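Local atomic coordinates of Lin1840 protein (PDB entry 4ZOC), a protein that probably hydrolyses terminal, non-reducing beta-D-glucosyl residues to release beta-D-glucose, as a family 3 enzyme of beta-1,2-glucan metabolism. Residues F88-I93 with N410-E415; G95-F100 with K356-D361; H131-S136 with A231-T236. The protein carries 2 engineered substitutions. One frame throughout, in Å; residues are numbered along the deposited sequence.

Contact 1 (F88-I93 with N410-E415)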
ATOM      1  N   PHE A  88     -36.699  -9.976   5.820  1.00  8.21           N
ATOM      2  CA  PHE A  88     -35.804 -10.158   6.981  1.00  8.13           C
ATOM      3  C   PHE A  88     -34.450 -10.620   6.492  1.00  7.77           C
ATOM      4  O   PHE A  88     -34.324 -11.661   5.808  1.00  8.95           O
ATOM      5  CB  PHE A  88     -36.388 -11.232   7.915  1.00  8.43           C
ATOM      6  CG  PHE A  88     -37.576 -10.752   8.734  1.00  9.77           C
ATOM      7  CD1 PHE A  88     -38.852 -10.622   8.148  1.00 10.21           C
ATOM      8  CD2 PHE A  88     -37.395 -10.370  10.061  1.00 12.01           C
ATOM      9  CE1 PHE A  88     -39.896 -10.144   8.907  1.00  9.43           C
ATOM     10  CE2 PHE A  88     -38.449  -9.921  10.847  1.00 11.96           C
ATOM     11  CZ  PHE A  88     -39.705  -9.780  10.255  1.00 10.23           C
ATOM     12  N   MET A  89     -33.438  -9.860   6.859  1.00  8.50           N
ATOM     13  CA  MET A  89     -32.077 -10.127   6.460  1.00  8.32           C
ATOM     14  C   MET A  89     -31.161 -10.283   7.673  1.00  9.04           C
ATOM     15  O   MET A  89     -31.432  -9.731   8.774  1.00  8.71           O
ATOM     16  CB  MET A  89     -31.584  -8.954   5.632  1.00  9.26           C
ATOM     17  CG  MET A  89     -32.527  -8.496   4.550  1.00  8.17           C
ATOM     18  SD  MET A  89     -31.719  -7.589   3.228  1.00  8.55           S
ATOM     19  CE  MET A  89     -33.164  -7.008   2.374  1.00  7.86           C
ATOM     20  N   ALA A  90     -30.075 -11.050   7.489  1.00  8.87           N
ATOM     21  CA  ALA A  90     -29.196 -11.288   8.646  1.00  9.63           C
ATOM     22  C   ALA A  90     -27.788 -11.599   8.191  1.00  8.48           C
ATOM     23  O   ALA A  90     -27.564 -11.962   7.032  1.00  7.49           O
ATOM     24  CB  ALA A  90     -29.740 -12.449   9.459  1.00  9.11           C
ATOM     25  N   ASP A  91     -26.852 -11.477   9.119  1.00  8.34           N
ATOM     26  CA  ASP A  91     -25.455 -11.870   8.859  1.00  9.68           C
ATOM     27  C   ASP A  91     -25.234 -13.347   9.179  1.00  9.77           C
ATOM     28  O   ASP A  91     -25.000 -13.671  10.336  1.00 13.53           O
ATOM     29  CB  ASP A  91     -24.547 -10.993   9.715  1.00 11.90           C
ATOM     30  CG  ASP A  91     -24.492  -9.559   9.159  1.00 11.76           C
ATOM     31  OD1 ASP A  91     -23.937  -9.343   8.043  1.00 17.37           O
ATOM     32  OD2 ASP A  91     -24.970  -8.703   9.818  1.00 14.94           O
ATOM     33  N   VAL A  92     -25.385 -14.208   8.158  1.00  7.36           N
ATOM     34  CA  VAL A  92     -25.056 -15.618   8.191  1.00  8.01           C
ATOM     35  C   VAL A  92     -23.829 -15.832   7.335  1.00  7.16           C
ATOM     36  O   VAL A  92     -23.894 -15.971   6.144  1.00  8.53           O
ATOM     37  CB  VAL A  92     -26.297 -16.506   7.859  1.00  8.62           C
ATOM     38  CG1 VAL A  92     -26.019 -17.923   8.307  1.00  8.70           C
ATOM     39  CG2 VAL A  92     -27.516 -15.798   8.462  1.00  7.92           C
ATOM     40  N   ILE A  93     -22.674 -15.793   8.000  1.00  7.03           N
ATOM     41  CA  ILE A  93     -21.378 -15.581   7.311  1.00  6.98           C
ATOM     42  C   ILE A  93     -20.649 -16.886   7.142  1.00  6.53           C
ATOM     43  O   ILE A  93     -20.072 -17.177   6.086  1.00  7.35           O
ATOM     44  CB  ILE A  93     -20.505 -14.576   8.082  1.00  6.65           C
ATOM     45  CG1 ILE A  93     -21.325 -13.266   8.385  1.00  7.52           C
ATOM     46  CG2 ILE A  93     -19.146 -14.364   7.384  1.00  5.84           C
ATOM     47  CD1 ILE A  93     -21.993 -12.682   7.128  1.00  7.97           C
ATOM     48  N   ASN A 410     -19.750 -14.276  13.999  1.00 13.53           N
ATOM     49  CA  ASN A 410     -20.603 -15.338  14.515  1.00 13.42           C
ATOM     50  C   ASN A 410     -21.713 -14.711  15.377  1.00 12.36           C
ATOM     51  O   ASN A 410     -21.562 -14.526  16.564  1.00 14.71           O
ATOM     52  CB  ASN A 410     -19.768 -16.322  15.327  1.00 12.38           C
ATOM     53  CG  ASN A 410     -20.626 -17.222  16.129  1.00 12.58           C
ATOM     54  OD1 ASN A 410     -21.646 -17.686  15.643  1.00 11.63           O
ATOM     55  ND2 ASN A 410     -20.264 -17.430  17.372  1.00 13.94           N
ATOM     56  N   VAL A 411     -22.798 -14.312  14.749  1.00 12.34           N
ATOM     57  CA  VAL A 411     -23.869 -13.520  15.359  1.00 15.29           C
ATOM     58  C   VAL A 411     -24.817 -14.391  16.162  1.00 16.07           C
ATOM     59  O   VAL A 411     -25.373 -13.923  17.163  1.00 13.90           O
ATOM     60  CB  VAL A 411     -24.600 -12.648  14.293  1.00 15.56           C
ATOM     61  CG1 VAL A 411     -25.782 -11.872  14.837  1.00 16.57           C
ATOM     62  CG2 VAL A 411     -23.619 -11.646  13.673  1.00 20.72           C
ATOM     63  N   TYR A 412     -24.965 -15.658  15.766  1.00 12.10           N
ATOM     64  CA  TYR A 412     -26.016 -16.511  16.292  1.00 11.38           C
ATOM     65  C   TYR A 412     -25.545 -17.779  16.984  1.00 12.67           C
ATOM     66  O   TYR A 412     -26.294 -18.347  17.749  1.00 14.37           O
ATOM     67  CB  TYR A 412     -26.984 -16.866  15.165  1.00 10.56           C
ATOM     68  CG  TYR A 412     -27.697 -15.653  14.614  1.00 12.30           C
ATOM     69  CD1 TYR A 412     -28.844 -15.146  15.238  1.00 14.83           C
ATOM     70  CD2 TYR A 412     -27.240 -15.022  13.443  1.00 12.23           C
ATOM     71  CE1 TYR A 412     -29.500 -14.031  14.698  1.00 15.58           C
ATOM     72  CE2 TYR A 412     -27.872 -13.868  12.902  1.00  9.80           C
ATOM     73  CZ  TYR A 412     -29.021 -13.394  13.546  1.00 14.01           C
ATOM     74  OH  TYR A 412     -29.727 -12.299  13.114  1.00 14.92           O
ATOM     75  N   GLY A 413     -24.291 -18.163  16.796  1.00 12.58           N
ATOM     76  CA  GLY A 413     -23.761 -19.392  17.347  1.00 11.56           C
ATOM     77  C   GLY A 413     -23.344 -19.213  18.800  1.00 12.76           C
ATOM     78  O   GLY A 413     -22.915 -18.109  19.232  1.00 13.16           O
ATOM     79  N   GLU A 414     -23.479 -20.268  19.559  1.00  9.49           N
ATOM     80  CA  GLU A 414     -23.231 -20.219  21.006  1.00 12.07           C
ATOM     81  C   GLU A 414     -21.978 -21.023  21.401  1.00 10.20           C
ATOM     82  O   GLU A 414     -21.792 -22.212  21.062  1.00  9.87           O
ATOM     83  CB  GLU A 414     -24.450 -20.719  21.805  1.00 14.04           C
ATOM     84  CG  GLU A 414     -25.746 -19.984  21.429  1.00 17.44           C
ATOM     85  CD  GLU A 414     -26.941 -20.536  22.139  1.00 20.73           C
ATOM     86  OE1 GLU A 414     -26.966 -20.386  23.380  1.00 21.46           O
ATOM     87  OE2 GLU A 414     -27.839 -21.134  21.466  1.00 26.56           O
ATOM     88  N   GLU A 415     -21.156 -20.394  22.234  1.00 10.84           N
ATOM     89  CA  GLU A 415     -19.965 -21.055  22.708  1.00  9.10           C
ATOM     90  C   GLU A 415     -20.218 -22.348  23.539  1.00  9.69           C
ATOM     91  O   GLU A 415     -19.459 -23.301  23.443  1.00 11.25           O
ATOM     92  CB  GLU A 415     -19.009 -20.072  23.423  1.00 10.24           C
ATOM     93  CG  GLU A 415     -18.349 -19.143  22.421  1.00 10.45           C
ATOM     94  CD  GLU A 415     -17.380 -18.178  23.014  1.00 12.70           C
ATOM     95  OE1 GLU A 415     -17.252 -18.190  24.241  1.00 14.42           O
ATOM     96  OE2 GLU A 415     -16.779 -17.352  22.247  1.00 11.13           O
TER
HETATM   97  O   HOH W   1     -27.730 -10.583  11.695  1.00 12.05           O
HETATM   98  O   HOH W   2     -23.446 -14.952  12.028  1.00 21.64           O
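Tyr412 lays the outer part of its ring beside the backbone of 88-93, with the methyl of Ala90 approaching obliquely: Ala90 CB lies 3.7 Å from Tyr412 OH. The carbonyl O of Asp91 comes to the same ring at its edge, close to the ring plane, 3.9 Å from Tyr412 CE2. Val411 brings the CG2 branch up to the CB of Asp91 at 4.1 Å, while CG1, anti to the backbone N (chi1 176°), turns back over one face of the Tyr412 ring.

Polar traffic between the segments passes through two waters. One accepts from Asp91 N at 2.9 Å and also meets Tyr412 OH, which is bonded to the backbone O of Ser63; the other lies between Asp91 O and Val411 N, accepting from the latter. The loop is braced from within by an Asx motif, Gly413 N donating to Asn410 OD1 at 2.9 Å.

Segment 88-93 leaves the C-terminal end of barrel strand 87-90, with the Asp91 side chain about 6 Å from a bound glucose. Flanked by strands 59-61 and 133-134, that strand end receives the loop 410-415 of the C-terminal domain, between strand 393-397 and helix 421-426.

Contact 2 (G95-F100 with K356-D361)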
ATOM      1  N   GLY A  95     -22.040 -19.857   8.942  1.00  7.14           N
ATOM      2  CA  GLY A  95     -22.890 -20.719   9.738  1.00  7.30           C
ATOM      3  C   GLY A  95     -23.845 -19.909  10.592  1.00  8.20           C
ATOM      4  O   GLY A  95     -23.565 -18.716  10.954  1.00 10.56           O
ATOM      5  N   TYR A  96     -24.989 -20.563  10.911  1.00  8.67           N
ATOM      6  CA  TYR A  96     -25.990 -19.991  11.725  1.00  8.32           C
ATOM      7  C   TYR A  96     -25.789 -20.386  13.177  1.00 10.07           C
ATOM      8  O   TYR A  96     -25.102 -19.674  13.939  1.00 11.38           O
ATOM      9  CB  TYR A  96     -27.434 -20.267  11.186  1.00  8.17           C
ATOM     10  CG  TYR A  96     -28.467 -19.432  11.891  1.00  8.32           C
ATOM     11  CD1 TYR A  96     -28.559 -18.057  11.668  1.00  9.12           C
ATOM     12  CD2 TYR A  96     -29.403 -19.992  12.739  1.00  9.84           C
ATOM     13  CE1 TYR A  96     -29.471 -17.281  12.315  1.00  9.11           C
ATOM     14  CE2 TYR A  96     -30.338 -19.232  13.377  1.00  8.74           C
ATOM     15  CZ  TYR A  96     -30.360 -17.834  13.196  1.00 10.17           C
ATOM     16  OH  TYR A  96     -31.272 -17.045  13.854  1.00  9.34           O
ATOM     17  N   LYS A  97     -26.384 -21.512  13.595  1.00 11.07           N
ATOM     18  CA  LYS A  97     -26.134 -22.095  14.940  1.00 10.30           C
ATOM     19  C   LYS A  97     -25.056 -23.145  14.890  1.00 10.25           C
ATOM     20  O   LYS A  97     -24.214 -23.202  15.840  1.00 10.63           O
ATOM     21  CB  LYS A  97     -27.396 -22.682  15.582  1.00 12.91           C
ATOM     22  CG  LYS A  97     -28.360 -21.590  15.904  1.00 15.88           C
ATOM     23  CD  LYS A  97     -28.209 -21.078  17.299  1.00 22.06           C
ATOM     24  CE  LYS A  97     -29.131 -19.875  17.463  1.00 25.77           C
ATOM     25  NZ  LYS A  97     -28.637 -19.140  18.690  1.00 26.31           N
ATOM     26  N   THR A  98     -25.022 -23.951  13.817  1.00  8.59           N
ATOM     27  CA  THR A  98     -23.871 -24.799  13.568  1.00  8.77           C
ATOM     28  C   THR A  98     -22.797 -23.960  12.866  1.00  9.60           C
ATOM     29  O   THR A  98     -22.989 -23.548  11.678  1.00  9.14           O
ATOM     30  CB  THR A  98     -24.198 -26.056  12.727  1.00  9.65           C
ATOM     31  OG1 THR A  98     -25.337 -26.722  13.287  1.00  9.12           O
ATOM     32  CG2 THR A  98     -22.927 -27.019  12.703  1.00  9.51           C
ATOM     33  N   VAL A  99     -21.728 -23.619  13.603  1.00  8.26           N
ATOM     34  CA  VAL A  99     -20.758 -22.666  13.092  1.00  7.17           C
ATOM     35  C   VAL A  99     -19.650 -23.448  12.393  1.00  7.55           C
ATOM     36  O   VAL A  99     -19.082 -24.382  12.936  1.00  7.98           O
ATOM     37  CB  VAL A  99     -20.205 -21.725  14.160  1.00  7.34           C
ATOM     38  CG1 VAL A  99     -19.264 -20.656  13.560  1.00  8.07           C
ATOM     39  CG2 VAL A  99     -21.306 -21.088  14.933  1.00  8.82           C
ATOM     40  N   PHE A 100     -19.426 -23.075  11.147  1.00  8.09           N
ATOM     41  CA  PHE A 100     -18.436 -23.654  10.272  1.00  7.55           C
ATOM     42  C   PHE A 100     -17.138 -22.818  10.364  1.00  8.20           C
ATOM     43  O   PHE A 100     -17.101 -21.724  10.994  1.00  7.71           O
ATOM     44  CB  PHE A 100     -18.952 -23.705   8.823  1.00  8.22           C
ATOM     45  CG  PHE A 100     -19.956 -24.799   8.564  1.00  8.12           C
ATOM     46  CD1 PHE A 100     -21.222 -24.702   9.071  1.00  8.69           C
ATOM     47  CD2 PHE A 100     -19.661 -25.880   7.728  1.00  7.84           C
ATOM     48  CE1 PHE A 100     -22.147 -25.687   8.856  1.00  9.00           C
ATOM     49  CE2 PHE A 100     -20.576 -26.870   7.559  1.00  8.08           C
ATOM     50  CZ  PHE A 100     -21.821 -26.778   8.119  1.00  6.95           C
ATOM     51  N   LYS A 356     -36.351 -28.442  14.898  1.00 14.40           N
ATOM     52  CA  LYS A 356     -35.721 -29.780  14.707  1.00 16.74           C
ATOM     53  C   LYS A 356     -34.580 -29.691  13.663  1.00 14.38           C
ATOM     54  O   LYS A 356     -33.739 -30.556  13.632  1.00 13.33           O
ATOM     55  CB  LYS A 356     -36.771 -30.818  14.341  1.00 18.84           C
ATOM     56  CG  LYS A 356     -37.338 -30.659  12.940  1.00 23.49           C
ATOM     57  CD  LYS A 356     -38.468 -31.656  12.714  1.00 35.28           C
ATOM     58  CE  LYS A 356     -39.795 -31.242  13.369  1.00 31.35           C
ATOM     59  NZ  LYS A 356     -40.662 -32.448  13.473  1.00 35.79           N
ATOM     60  N   ASP A 357     -34.592 -28.644  12.832  1.00 11.90           N
ATOM     61  CA  ASP A 357     -33.607 -28.455  11.785  1.00 12.50           C
ATOM     62  C   ASP A 357     -32.284 -27.725  12.243  1.00 13.12           C
ATOM     63  O   ASP A 357     -31.384 -27.546  11.441  1.00 16.19           O
ATOM     64  CB  ASP A 357     -34.195 -27.690  10.585  1.00 11.73           C
ATOM     65  CG  ASP A 357     -35.237 -28.493   9.758  1.00 16.09           C
ATOM     66  OD1 ASP A 357     -35.337 -29.713   9.937  1.00 19.29           O
ATOM     67  OD2 ASP A 357     -35.944 -27.874   8.899  1.00 13.05           O
ATOM     68  N   ILE A 358     -32.214 -27.304  13.496  1.00 12.39           N
ATOM     69  CA  ILE A 358     -31.162 -26.453  14.049  1.00 15.80           C
ATOM     70  C   ILE A 358     -30.231 -27.285  14.894  1.00 13.78           C
ATOM     71  O   ILE A 358     -30.657 -28.046  15.818  1.00 13.88           O
ATOM     72  CB  ILE A 358     -31.735 -25.262  14.796  1.00 16.80           C
ATOM     73  CG1 ILE A 358     -32.498 -24.388  13.766  1.00 19.38           C
ATOM     74  CG2 ILE A 358     -30.638 -24.395  15.409  1.00 18.90           C
ATOM     75  CD1 ILE A 358     -33.345 -23.281  14.332  1.00 18.09           C
ATOM     76  N   LEU A 359     -28.977 -27.179  14.554  1.00 12.18           N
ATOM     77  CA  LEU A 359     -27.875 -27.793  15.298  1.00 11.86           C
ATOM     78  C   LEU A 359     -28.084 -29.323  15.343  1.00 11.82           C
ATOM     79  O   LEU A 359     -27.995 -29.901  16.379  1.00 14.89           O
ATOM     80  CB  LEU A 359     -27.714 -27.120  16.675  1.00 13.95           C
ATOM     81  CG  LEU A 359     -26.460 -27.408  17.493  1.00 15.77           C
ATOM     82  CD1 LEU A 359     -25.251 -26.872  16.768  1.00 19.05           C
ATOM     83  CD2 LEU A 359     -26.541 -26.769  18.874  1.00 16.22           C
ATOM     84  N   THR A 360     -28.362 -29.965  14.192  1.00 10.44           N
ATOM     85  CA  THR A 360     -28.503 -31.419  14.150  1.00 12.96           C
ATOM     86  C   THR A 360     -27.122 -32.066  14.216  1.00 14.09           C
ATOM     87  O   THR A 360     -26.120 -31.440  13.800  1.00 11.79           O
ATOM     88  CB  THR A 360     -29.182 -31.977  12.845  1.00 11.61           C
ATOM     89  OG1 THR A 360     -28.405 -31.670  11.659  1.00 11.03           O
ATOM     90  CG2 THR A 360     -30.589 -31.445  12.712  1.00 15.11           C
ATOM     91  N   ASP A 361     -27.072 -33.336  14.648  1.00 12.99           N
ATOM     92  CA  ASP A 361     -25.843 -34.087  14.533  1.00 14.57           C
ATOM     93  C   ASP A 361     -25.301 -34.189  13.089  1.00 14.09           C
ATOM     94  O   ASP A 361     -24.109 -34.126  12.912  1.00 14.94           O
ATOM     95  CB  ASP A 361     -26.023 -35.489  15.125  1.00 17.70           C
ATOM     96  CG  ASP A 361     -26.208 -35.428  16.628  1.00 20.74           C
ATOM     97  OD1 ASP A 361     -25.999 -34.354  17.246  1.00 20.63           O
ATOM     98  OD2 ASP A 361     -26.569 -36.447  17.206  1.00 33.60           O
TER
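Lys97 and Ile358 cross obliquely in an apolar contact, and what meets is the foot of the lysine rather than its charged end: CG of Lys97 lies 3.6 Å from CG2 of Ile358, and Lys97 CB is almost as near to the same methyl. That branch of the isoleucine stands anti to its own backbone N, while CG1 is anti to the carbonyl carbon. The lysine chain then bends at its second torsion (chi2 -93°), which takes the amino group away from 356-361, toward the backbone O of Tyr412.

A second set of contacts mixes polar and apolar atoms. Leu359 presents its CD1 methyl to the hydroxyl of Thr98, 3.5 Å from OG1, and to the carbonyl O of Lys97 at 3.9 Å. Thr98 OG1 also lies 3.4 Å from Leu359 CA, so the hydroxyl rests against both the backbone and the side chain of this one residue. These are van der Waals contacts.

Hydrogen bonding is supplied by a third party, Glu125. Its carboxylate meets Thr98 OG1 and Leu359 N through OE2 and Lys97 N through OE1, joining the two loops where their alpha carbons, Thr98 CA and Leu359 CA, approach to 5.3 Å.

Glu125 belongs to helix 112-128, so that barrel helix underlies the junction. The loop 95-100 leads from strand 87-90 to helix 103-108, whereas 356-361 follows helix 322-338 and enters helix 361-374, N-capped by Thr360. Thr98 and Phe100 both pack on this last helix, setting the loop after strand 87-90 against the chain that enters helix 361-374.

Contact 3 (H131-S136 with A231-T236); sequences HHVTFS and AKLVMT
Leu233 is the first residue of 231-236 to touch the other strand, just after Ala231 and Lys232 have brought the chain into strand 233-236. Its CD1 methyl meets Val133 tip to tip, 3.8 Å from CG1 and 4.2 Å from CG2, and is thus set against both branches of the valine. The leucine CG stands anti to the carbonyl carbon (chi1 -66°), and its second torsion carries CD1 on toward the valine.

At Val234 the strand alternates: this side chain packs on Phe193 and Leu267 instead. Met235 returns to the side of Leu233 and makes the second contact. From the backbone to SD its chain is extended, then a bend at chi3 (-66°) folds the terminal methyl over one face of the Phe135 ring, the two side chains crossing at about a right angle. Met235 CE sits 3.7 Å from the ring centroid, 25° off the ring normal, a CH-pi contact displaced toward the rim at CD1, which is 3.4 Å from CE. The phenylalanine is the central residue of an inverse gamma turn, where the chain leaves strand 133-134. Thr236 closes the segment with its hydroxyl bonded to Thr247 and to the backbone N of the engineered Ala270.

Strand 187-193 lies between these two strands, so both pairs meet across an intervening strand, whose Cys189 also touches Leu233 and Met235. The layer lies near the sugar site, the Met235 side chain about 8 Å from a bound glucose. Such inward-facing apolar layers are the core of a TIM barrel, here that of the family 3 N-terminal domain.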
ATOM      1  N   HIS A 131     -35.168 -16.062   8.759  1.00 12.74           N
ATOM      2  CA  HIS A 131     -34.390 -15.174   7.892  1.00  9.80           C
ATOM      3  C   HIS A 131     -34.544 -15.492   6.411  1.00  8.09           C
ATOM      4  O   HIS A 131     -34.437 -16.620   6.017  1.00 10.40           O
ATOM      5  CB  HIS A 131     -32.906 -15.274   8.262  1.00 10.31           C
ATOM      6  CG  HIS A 131     -32.615 -15.008   9.712  1.00  9.26           C
ATOM      7  ND1 HIS A 131     -32.774 -13.770  10.302  1.00  9.04           N
ATOM      8  CD2 HIS A 131     -32.230 -15.845  10.703  1.00  7.51           C
ATOM      9  CE1 HIS A 131     -32.466 -13.847  11.579  1.00  8.60           C
ATOM     10  NE2 HIS A 131     -32.151 -15.101  11.848  1.00  8.70           N
ATOM     11  N   HIS A 132     -34.687 -14.441   5.592  1.00  8.99           N
ATOM     12  CA  HIS A 132     -34.913 -14.555   4.142  1.00  8.30           C
ATOM     13  C   HIS A 132     -33.658 -14.324   3.327  1.00  8.43           C
ATOM     14  O   HIS A 132     -33.566 -14.847   2.231  1.00  9.72           O
ATOM     15  CB  HIS A 132     -35.897 -13.540   3.632  1.00  7.28           C
ATOM     16  CG  HIS A 132     -37.193 -13.566   4.397  1.00 10.26           C
ATOM     17  ND1 HIS A 132     -37.984 -12.459   4.548  1.00  9.09           N
ATOM     18  CD2 HIS A 132     -37.818 -14.575   5.047  1.00  9.69           C
ATOM     19  CE1 HIS A 132     -39.034 -12.765   5.305  1.00 12.11           C
ATOM     20  NE2 HIS A 132     -38.980 -14.047   5.596  1.00  9.53           N
ATOM     21  N   VAL A 133     -32.769 -13.463   3.809  1.00  8.21           N
ATOM     22  CA  VAL A 133     -31.533 -13.080   3.111  1.00  7.47           C
ATOM     23  C   VAL A 133     -30.345 -13.158   4.035  1.00  8.26           C
ATOM     24  O   VAL A 133     -30.441 -12.768   5.189  1.00  9.74           O
ATOM     25  CB  VAL A 133     -31.606 -11.539   2.687  1.00  7.49           C
ATOM     26  CG1 VAL A 133     -30.401 -11.042   1.926  1.00  8.12           C
ATOM     27  CG2 VAL A 133     -32.826 -11.255   1.873  1.00  8.97           C
ATOM     28  N   THR A 134     -29.204 -13.601   3.511  1.00  8.83           N
ATOM     29  CA  THR A 134     -27.966 -13.426   4.239  1.00  7.47           C
ATOM     30  C   THR A 134     -27.004 -12.501   3.538  1.00  8.01           C
ATOM     31  O   THR A 134     -26.871 -12.558   2.307  1.00  7.62           O
ATOM     32  CB  THR A 134     -27.258 -14.776   4.499  1.00  7.58           C
ATOM     33  OG1 THR A 134     -26.039 -14.529   5.216  1.00  9.16           O
ATOM     34  CG2 THR A 134     -26.871 -15.564   3.176  1.00  6.86           C
ATOM     35  N   PHE A 135     -26.248 -11.770   4.356  1.00  8.71           N
ATOM     36  CA  PHE A 135     -25.220 -10.846   3.885  1.00  8.10           C
ATOM     37  C   PHE A 135     -23.899 -11.599   3.647  1.00  7.88           C
ATOM     38  O   PHE A 135     -22.890 -11.397   4.378  1.00  7.08           O
ATOM     39  CB  PHE A 135     -25.058  -9.739   4.850  1.00  7.49           C
ATOM     40  CG  PHE A 135     -26.337  -8.879   5.092  1.00  7.53           C
ATOM     41  CD1 PHE A 135     -27.116  -8.374   3.961  1.00  6.61           C
ATOM     42  CD2 PHE A 135     -26.737  -8.559   6.400  1.00  6.99           C
ATOM     43  CE1 PHE A 135     -28.203  -7.624   4.185  1.00  7.16           C
ATOM     44  CE2 PHE A 135     -27.805  -7.707   6.604  1.00  7.82           C
ATOM     45  CZ  PHE A 135     -28.515  -7.243   5.485  1.00  7.87           C
ATOM     46  N   SER A 136     -23.952 -12.511   2.696  1.00  7.27           N
ATOM     47  CA  SER A 136     -22.861 -13.381   2.322  1.00  7.64           C
ATOM     48  C   SER A 136     -23.126 -13.875   0.904  1.00  7.41           C
ATOM     49  O   SER A 136     -24.282 -13.975   0.487  1.00  6.85           O
ATOM     50  CB  SER A 136     -22.765 -14.578   3.307  1.00  8.47           C
ATOM     51  OG  SER A 136     -21.863 -15.589   2.905  1.00 10.62           O
ATOM     52  N   ALA A 231     -26.737 -14.373  -7.664  1.00  9.73           N
ATOM     53  CA  ALA A 231     -26.905 -13.741  -6.318  1.00 10.13           C
ATOM     54  C   ALA A 231     -28.012 -12.702  -6.341  1.00  8.83           C
ATOM     55  O   ALA A 231     -28.031 -11.806  -7.220  1.00  9.43           O
ATOM     56  CB  ALA A 231     -25.614 -13.091  -5.835  1.00 10.71           C
ATOM     57  N   LYS A 232     -28.943 -12.776  -5.395  1.00  9.27           N
ATOM     58  CA  LYS A 232     -30.080 -11.860  -5.441  1.00 10.46           C
ATOM     59  C   LYS A 232     -29.835 -10.431  -5.114  1.00  9.91           C
ATOM     60  O   LYS A 232     -30.491  -9.565  -5.708  1.00 12.06           O
ATOM     61  CB  LYS A 232     -31.247 -12.417  -4.648  1.00  9.44           C
ATOM     62  CG  LYS A 232     -31.886 -13.643  -5.355  1.00 12.04           C
ATOM     63  CD  LYS A 232     -32.838 -13.154  -6.404  1.00 16.76           C
ATOM     64  CE  LYS A 232     -33.512 -14.192  -7.240  1.00 20.06           C
ATOM     65  NZ  LYS A 232     -34.265 -13.431  -8.303  1.00 19.92           N
ATOM     66  N   LEU A 233     -28.957 -10.128  -4.140  1.00  8.65           N
ATOM     67  CA  LEU A 233     -28.711  -8.759  -3.717  1.00  7.75           C
ATOM     68  C   LEU A 233     -27.203  -8.433  -3.790  1.00  7.26           C
ATOM     69  O   LEU A 233     -26.386  -9.346  -3.817  1.00  7.28           O
ATOM     70  CB  LEU A 233     -29.146  -8.518  -2.271  1.00  8.38           C
ATOM     71  CG  LEU A 233     -30.653  -8.597  -1.934  1.00  9.29           C
ATOM     72  CD1 LEU A 233     -31.105 -10.021  -1.716  1.00 11.83           C
ATOM     73  CD2 LEU A 233     -30.935  -7.728  -0.698  1.00  9.24           C
ATOM     74  N   VAL A 234     -26.877  -7.163  -3.822  1.00  8.75           N
ATOM     75  CA  VAL A 234     -25.527  -6.668  -3.649  1.00  9.24           C
ATOM     76  C   VAL A 234     -25.544  -5.621  -2.559  1.00  8.65           C
ATOM     77  O   VAL A 234     -26.499  -4.851  -2.449  1.00  7.87           O
ATOM     78  CB  VAL A 234     -24.987  -6.101  -4.963  1.00 10.98           C
ATOM     79  CG1 VAL A 234     -23.592  -5.473  -4.796  1.00 11.95           C
ATOM     80  CG2 VAL A 234     -24.911  -7.203  -5.974  1.00 11.32           C
ATOM     81  N   MET A 235     -24.474  -5.538  -1.766  1.00  8.61           N
ATOM     82  CA  MET A 235     -24.378  -4.527  -0.715  1.00  7.28           C
ATOM     83  C   MET A 235     -23.213  -3.589  -1.032  1.00  7.17           C
ATOM     84  O   MET A 235     -22.168  -4.050  -1.528  1.00  6.38           O
ATOM     85  CB  MET A 235     -24.116  -5.190   0.671  1.00  7.04           C
ATOM     86  CG  MET A 235     -23.877  -4.218   1.810  1.00  7.79           C
ATOM     87  SD  MET A 235     -23.322  -4.974   3.335  1.00  9.23           S
ATOM     88  CE  MET A 235     -24.791  -5.921   3.769  1.00 11.84           C
ATOM     89  N   THR A 236     -23.402  -2.285  -0.801  1.00  6.86           N
ATOM     90  CA  THR A 236     -22.305  -1.287  -1.057  1.00  6.39           C
ATOM     91  C   THR A 236     -21.136  -1.418  -0.070  1.00  7.07           C
ATOM     92  O   THR A 236     -21.287  -2.086   0.967  1.00  7.09           O
ATOM     93  CB  THR A 236     -22.846   0.144  -0.980  1.00  7.03           C
ATOM     94  OG1 THR A 236     -23.096   0.531   0.397  1.00  8.11           O
ATOM     95  CG2 THR A 236     -24.063   0.305  -1.916  1.00  7.15           C
TER

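Contact 3 is wholly buried and made of apolar side chains inside the barrel, whereas contacts 1 and 2 are partly buried and join the barrel's loops to chain from much later in the sequence. Contacts 1 and 3 share a sheet, strands 87-90 and 133-134 being neighbours, and the Thr134 hydroxyl meets the carbonyl O of Val92. Contacts 1 and 2 share the chain leaving strand 87-90, and Asn410 OD1 packs against Val99 CG2. Their chemistry follows place: water bridges in contact 1, a common glutamate in contact 2, methyl and ring contacts in contact 3. Tyr96 touches both other contacts, its ring stacking on Tyr412 and its OH bonding to His131 NE2.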